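Local coordinates for putative TIM-barrel metal-dependent hydrolase (Mycobacterium avium subsp. paratuberculosis S397, PDB 4DZI), which is a putative metal-dependent hydrolase of the amidohydrolase superfamily that holds a pair of cadmium ions and probably cleaves an as yet unidentified substrate, at residues L171-L185 with R206-L220. Numbering follows the deposited sequence.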
# COMPACT_ATOMS: atom_id res chain seq x y z
N LEU C 171 2.08 0.21 23.13
CA LEU C 171 0.93 -0.57 23.57
C LEU C 171 1.24 -2.09 23.62
O LEU C 171 0.29 -2.88 23.76
CB LEU C 171 -0.24 -0.35 22.61
CG LEU C 171 -0.82 1.06 22.67
CD1 LEU C 171 -1.77 1.35 21.52
CD2 LEU C 171 -1.50 1.23 24.00
N ALA C 172 2.51 -2.48 23.54
CA ALA C 172 2.86 -3.91 23.42
C ALA C 172 2.34 -4.71 24.60
O ALA C 172 1.93 -5.85 24.44
CB ALA C 172 4.37 -4.11 23.22
N ASP C 173 2.40 -4.13 25.79
CA ASP C 173 1.76 -4.73 26.98
C ASP C 173 0.75 -3.69 27.45
O ASP C 173 1.15 -2.64 28.00
CB ASP C 173 2.83 -4.96 28.03
CG ASP C 173 2.26 -5.43 29.39
OD1 ASP C 173 1.11 -5.10 29.74
OD2 ASP C 173 3.01 -6.11 30.11
N PRO C 174 -0.55 -3.91 27.20
CA PRO C 174 -1.44 -2.77 27.39
C PRO C 174 -1.65 -2.34 28.84
O PRO C 174 -2.01 -1.19 29.07
CB PRO C 174 -2.77 -3.25 26.79
CG PRO C 174 -2.38 -4.24 25.78
CD PRO C 174 -1.17 -4.95 26.36
N THR C 175 -1.44 -3.24 29.79
CA THR C 175 -1.55 -2.88 31.21
C THR C 175 -0.37 -2.01 31.60
O THR C 175 -0.54 -0.96 32.24
CB THR C 175 -1.53 -4.13 32.07
OG1 THR C 175 -2.74 -4.85 31.83
CG2 THR C 175 -1.44 -3.78 33.55
N ARG C 176 0.84 -2.44 31.21
CA ARG C 176 2.03 -1.63 31.44
C ARG C 176 1.96 -0.30 30.68
O ARG C 176 2.48 0.71 31.16
CB ARG C 176 3.30 -2.41 31.16
CG ARG C 176 4.58 -1.62 31.34
CD ARG C 176 4.86 -1.31 32.81
NE ARG C 176 5.84 -0.24 32.97
CZ ARG C 176 7.16 -0.42 32.92
NH1 ARG C 176 7.67 -1.63 32.70
NH2 ARG C 176 7.97 0.62 33.09
N ALA C 177 1.29 -0.29 29.52
CA ALA C 177 1.12 0.94 28.74
C ALA C 177 0.31 2.01 29.51
O ALA C 177 0.59 3.20 29.41
CB ALA C 177 0.48 0.63 27.39
N VAL C 178 -0.73 1.57 30.22
CA VAL C 178 -1.53 2.47 31.04
C VAL C 178 -0.65 3.06 32.15
O VAL C 178 -0.72 4.27 32.43
CB VAL C 178 -2.80 1.80 31.64
CG1 VAL C 178 -3.43 2.74 32.67
CG2 VAL C 178 -3.83 1.45 30.58
N GLU C 179 0.23 2.25 32.73
CA GLU C 179 1.22 2.81 33.67
C GLU C 179 2.15 3.83 33.03
O GLU C 179 2.49 4.81 33.64
CB GLU C 179 2.07 1.71 34.31
CG GLU C 179 1.27 0.78 35.19
CD GLU C 179 2.12 -0.34 35.75
OE1 GLU C 179 3.33 -0.11 35.97
OE2 GLU C 179 1.57 -1.44 35.96
N GLU C 180 2.63 3.55 31.81
CA GLU C 180 3.48 4.53 31.15
C GLU C 180 2.72 5.83 30.89
O GLU C 180 3.27 6.91 31.05
CB GLU C 180 4.04 3.98 29.82
CG GLU C 180 5.21 4.83 29.33
CD GLU C 180 6.45 4.64 30.19
OE1 GLU C 180 6.68 3.49 30.68
OE2 GLU C 180 7.21 5.61 30.38
N VAL C 181 1.47 5.73 30.46
CA VAL C 181 0.72 6.91 30.14
C VAL C 181 0.49 7.72 31.43
O VAL C 181 0.71 8.93 31.47
CB VAL C 181 -0.65 6.60 29.52
CG1 VAL C 181 -1.50 7.86 29.52
CG2 VAL C 181 -0.51 6.05 28.11
N ASP C 182 0.08 7.05 32.49
CA ASP C 182 -0.08 7.75 33.77
C ASP C 182 1.21 8.46 34.20
O ASP C 182 1.16 9.60 34.66
CB ASP C 182 -0.54 6.78 34.87
CG ASP C 182 -2.00 6.38 34.71
OD1 ASP C 182 -2.71 7.05 33.93
OD2 ASP C 182 -2.43 5.39 35.37
N PHE C 183 2.35 7.79 34.05
CA PHE C 183 3.62 8.37 34.43
C PHE C 183 3.94 9.63 33.61
O PHE C 183 4.31 10.65 34.17
CB PHE C 183 4.76 7.35 34.30
CG PHE C 183 6.13 7.98 34.20
CD1 PHE C 183 6.71 8.21 32.96
CD2 PHE C 183 6.82 8.35 35.34
CE1 PHE C 183 7.96 8.81 32.86
CE2 PHE C 183 8.07 8.94 35.25
CZ PHE C 183 8.64 9.17 34.02
N VAL C 184 3.81 9.56 32.28
CA VAL C 184 4.14 10.75 31.45
C VAL C 184 3.14 11.90 31.60
O VAL C 184 3.53 13.05 31.63
CB VAL C 184 4.41 10.41 29.94
CG1 VAL C 184 5.54 9.38 29.82
CG2 VAL C 184 3.14 9.94 29.23
N LEU C 185 1.85 11.57 31.75
CA LEU C 185 0.82 12.57 32.03
C LEU C 185 1.11 13.25 33.37
O LEU C 185 1.00 14.48 33.48
CB LEU C 185 -0.56 11.92 32.05
CG LEU C 185 -1.14 11.49 30.70
CD1 LEU C 185 -2.52 10.90 30.89
CD2 LEU C 185 -1.22 12.69 29.76
N ARG C 206 -1.24 -6.89 17.15
CA ARG C 206 -2.59 -6.34 17.30
C ARG C 206 -2.82 -5.06 16.46
O ARG C 206 -1.89 -4.28 16.18
CB ARG C 206 -2.92 -6.04 18.77
CG ARG C 206 -2.96 -7.24 19.71
CD ARG C 206 -3.40 -6.77 21.09
NE ARG C 206 -2.40 -5.96 21.80
CZ ARG C 206 -1.29 -6.44 22.38
NH1 ARG C 206 -0.96 -7.73 22.32
NH2 ARG C 206 -0.45 -5.61 22.99
N SER C 207 -4.06 -4.86 16.06
CA SER C 207 -4.53 -3.60 15.50
C SER C 207 -4.41 -2.51 16.57
O SER C 207 -4.56 -2.78 17.76
CB SER C 207 -6.01 -3.77 15.13
OG SER C 207 -6.58 -2.56 14.75
N LEU C 208 -4.13 -1.27 16.15
CA LEU C 208 -4.15 -0.14 17.08
C LEU C 208 -5.50 -0.03 17.77
O LEU C 208 -5.58 0.38 18.93
CB LEU C 208 -3.79 1.15 16.35
CG LEU C 208 -2.27 1.25 16.12
CD1 LEU C 208 -1.96 2.25 15.01
CD2 LEU C 208 -1.58 1.69 17.41
N GLY C 209 -6.56 -0.44 17.07
CA GLY C 209 -7.93 -0.45 17.61
C GLY C 209 -8.41 -1.70 18.34
O GLY C 209 -9.62 -1.83 18.57
N ASP C 210 -7.49 -2.59 18.71
CA ASP C 210 -7.79 -3.71 19.60
C ASP C 210 -8.47 -3.21 20.88
O ASP C 210 -8.05 -2.23 21.46
CB ASP C 210 -6.53 -4.48 19.94
CG ASP C 210 -6.84 -5.86 20.50
OD1 ASP C 210 -7.05 -5.97 21.73
OD2 ASP C 210 -6.87 -6.82 19.69
N ARG C 211 -9.51 -3.89 21.33
CA ARG C 211 -10.19 -3.42 22.52
C ARG C 211 -9.32 -3.41 23.77
O ARG C 211 -9.60 -2.65 24.71
CB ARG C 211 -11.44 -4.27 22.79
CG ARG C 211 -12.40 -4.34 21.60
CD ARG C 211 -12.99 -2.98 21.27
NE ARG C 211 -13.70 -2.38 22.41
CZ ARG C 211 -14.97 -2.65 22.72
NH1 ARG C 211 -15.65 -3.51 21.99
NH2 ARG C 211 -15.55 -2.06 23.75
N SER C 212 -8.28 -4.24 23.80
CA SER C 212 -7.38 -4.22 24.95
C SER C 212 -6.59 -2.89 25.06
O SER C 212 -5.96 -2.62 26.09
CB SER C 212 -6.43 -5.42 24.93
OG SER C 212 -5.48 -5.30 23.87
N HIS C 213 -6.65 -2.06 24.02
CA HIS C 213 -5.97 -0.76 24.07
C HIS C 213 -6.87 0.33 24.55
O HIS C 213 -6.42 1.46 24.75
CB HIS C 213 -5.42 -0.39 22.69
CG HIS C 213 -4.54 -1.46 22.09
ND1 HIS C 213 -4.30 -1.55 20.76
CD2 HIS C 213 -3.81 -2.48 22.68
CE1 HIS C 213 -3.49 -2.58 20.52
NE2 HIS C 213 -3.17 -3.14 21.69
N ASP C 214 -8.16 0.03 24.73
CA ASP C 214 -9.10 1.06 25.14
C ASP C 214 -8.69 1.85 26.40
O ASP C 214 -8.91 3.05 26.46
CB ASP C 214 -10.50 0.48 25.32
CG ASP C 214 -11.19 0.27 23.99
OD1 ASP C 214 -10.89 1.06 23.06
OD2 ASP C 214 -11.98 -0.70 23.86
N PRO C 215 -8.13 1.18 27.41
CA PRO C 215 -7.75 1.96 28.60
C PRO C 215 -6.71 3.07 28.32
O PRO C 215 -6.82 4.17 28.83
CB PRO C 215 -7.23 0.89 29.56
CG PRO C 215 -8.02 -0.34 29.16
CD PRO C 215 -8.07 -0.28 27.66
N VAL C 216 -5.73 2.78 27.46
CA VAL C 216 -4.77 3.80 27.01
C VAL C 216 -5.47 4.95 26.26
O VAL C 216 -5.24 6.12 26.56
CB VAL C 216 -3.65 3.17 26.14
CG1 VAL C 216 -2.78 4.26 25.50
CG2 VAL C 216 -2.80 2.23 27.00
N TRP C 217 -6.26 4.65 25.23
CA TRP C 217 -6.93 5.74 24.51
C TRP C 217 -7.83 6.54 25.41
O TRP C 217 -7.94 7.77 25.25
CB TRP C 217 -7.77 5.26 23.34
CG TRP C 217 -7.01 4.42 22.35
CD1 TRP C 217 -7.34 3.13 21.90
CD2 TRP C 217 -5.75 4.75 21.67
NE1 TRP C 217 -6.43 2.69 20.99
CE2 TRP C 217 -5.43 3.60 20.82
CE3 TRP C 217 -4.89 5.87 21.67
CZ2 TRP C 217 -4.31 3.58 20.00
CZ3 TRP C 217 -3.76 5.83 20.85
CH2 TRP C 217 -3.48 4.71 20.04
N ALA C 218 -8.49 5.87 26.36
CA ALA C 218 -9.35 6.62 27.30
C ALA C 218 -8.52 7.58 28.19
O ALA C 218 -8.95 8.73 28.42
CB ALA C 218 -10.21 5.68 28.16
N ARG C 219 -7.37 7.13 28.68
CA ARG C 219 -6.51 8.04 29.45
C ARG C 219 -6.12 9.29 28.63
O ARG C 219 -6.16 10.41 29.12
CB ARG C 219 -5.25 7.35 29.97
CG ARG C 219 -5.45 6.32 31.07
CD ARG C 219 -5.91 6.93 32.39
NE ARG C 219 -5.35 6.18 33.53
CZ ARG C 219 -5.81 5.01 34.00
NH1 ARG C 219 -6.86 4.41 33.44
NH2 ARG C 219 -5.20 4.44 35.04
N LEU C 220 -5.73 9.10 27.37
CA LEU C 220 -5.28 10.25 26.59
C LEU C 220 -6.46 11.17 26.28
O LEU C 220 -6.34 12.40 26.30
CB LEU C 220 -4.64 9.78 25.27
CG LEU C 220 -3.34 9.01 25.48
CD1 LEU C 220 -2.89 8.41 24.15
CD2 LEU C 220 -2.28 9.95 26.03
O HOH W 1 0.89 -8.84 24.21
O HOH W 2 -4.70 -0.43 27.24
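The guanidinium of R206 turns its edge to the chain just before helix 174-185, and NH2 donates to two successive carbonyls, L171 O at 2.9 Å and A172 O at 2.8 Å. Both oxygens lie in the guanidinium plane, but the nitrogen stands above the carbonyl plane of A172. A bend at chi3 (-71°) brings the group there, and NE fixes its rotation by donating to H213 NE2. The H213 ring is pinned in turn at its other nitrogen, ND1 donating to L208 O, which also accepts from W217 NE1 on the opposite face of its carbonyl plane. L171 spreads over this polar frame: CD1 makes a CH-pi contact with one face of the H213 ring and touches W217 CZ2, while CD2 presses tightly on V216 CG2 (3.4 Å). P174 CG meets the edge of the same imidazole.

Further along, V216 enters as a knob among P174, A177, V178 and V181. Beyond it R219 grips D182 side-on, NE to OD1 at 2.8 Å and NH2 to OD2 at 2.9 Å, each on a syn lone pair, and V178 CG1 lies against one face of its guanidinium. V184 and L220 both reach strand 192-193. With axes 8.9 Å apart and only 15° from parallel, these are neighbouring outer helices of the amidohydrolase TIM barrel, linked through that strand in beta/alpha succession.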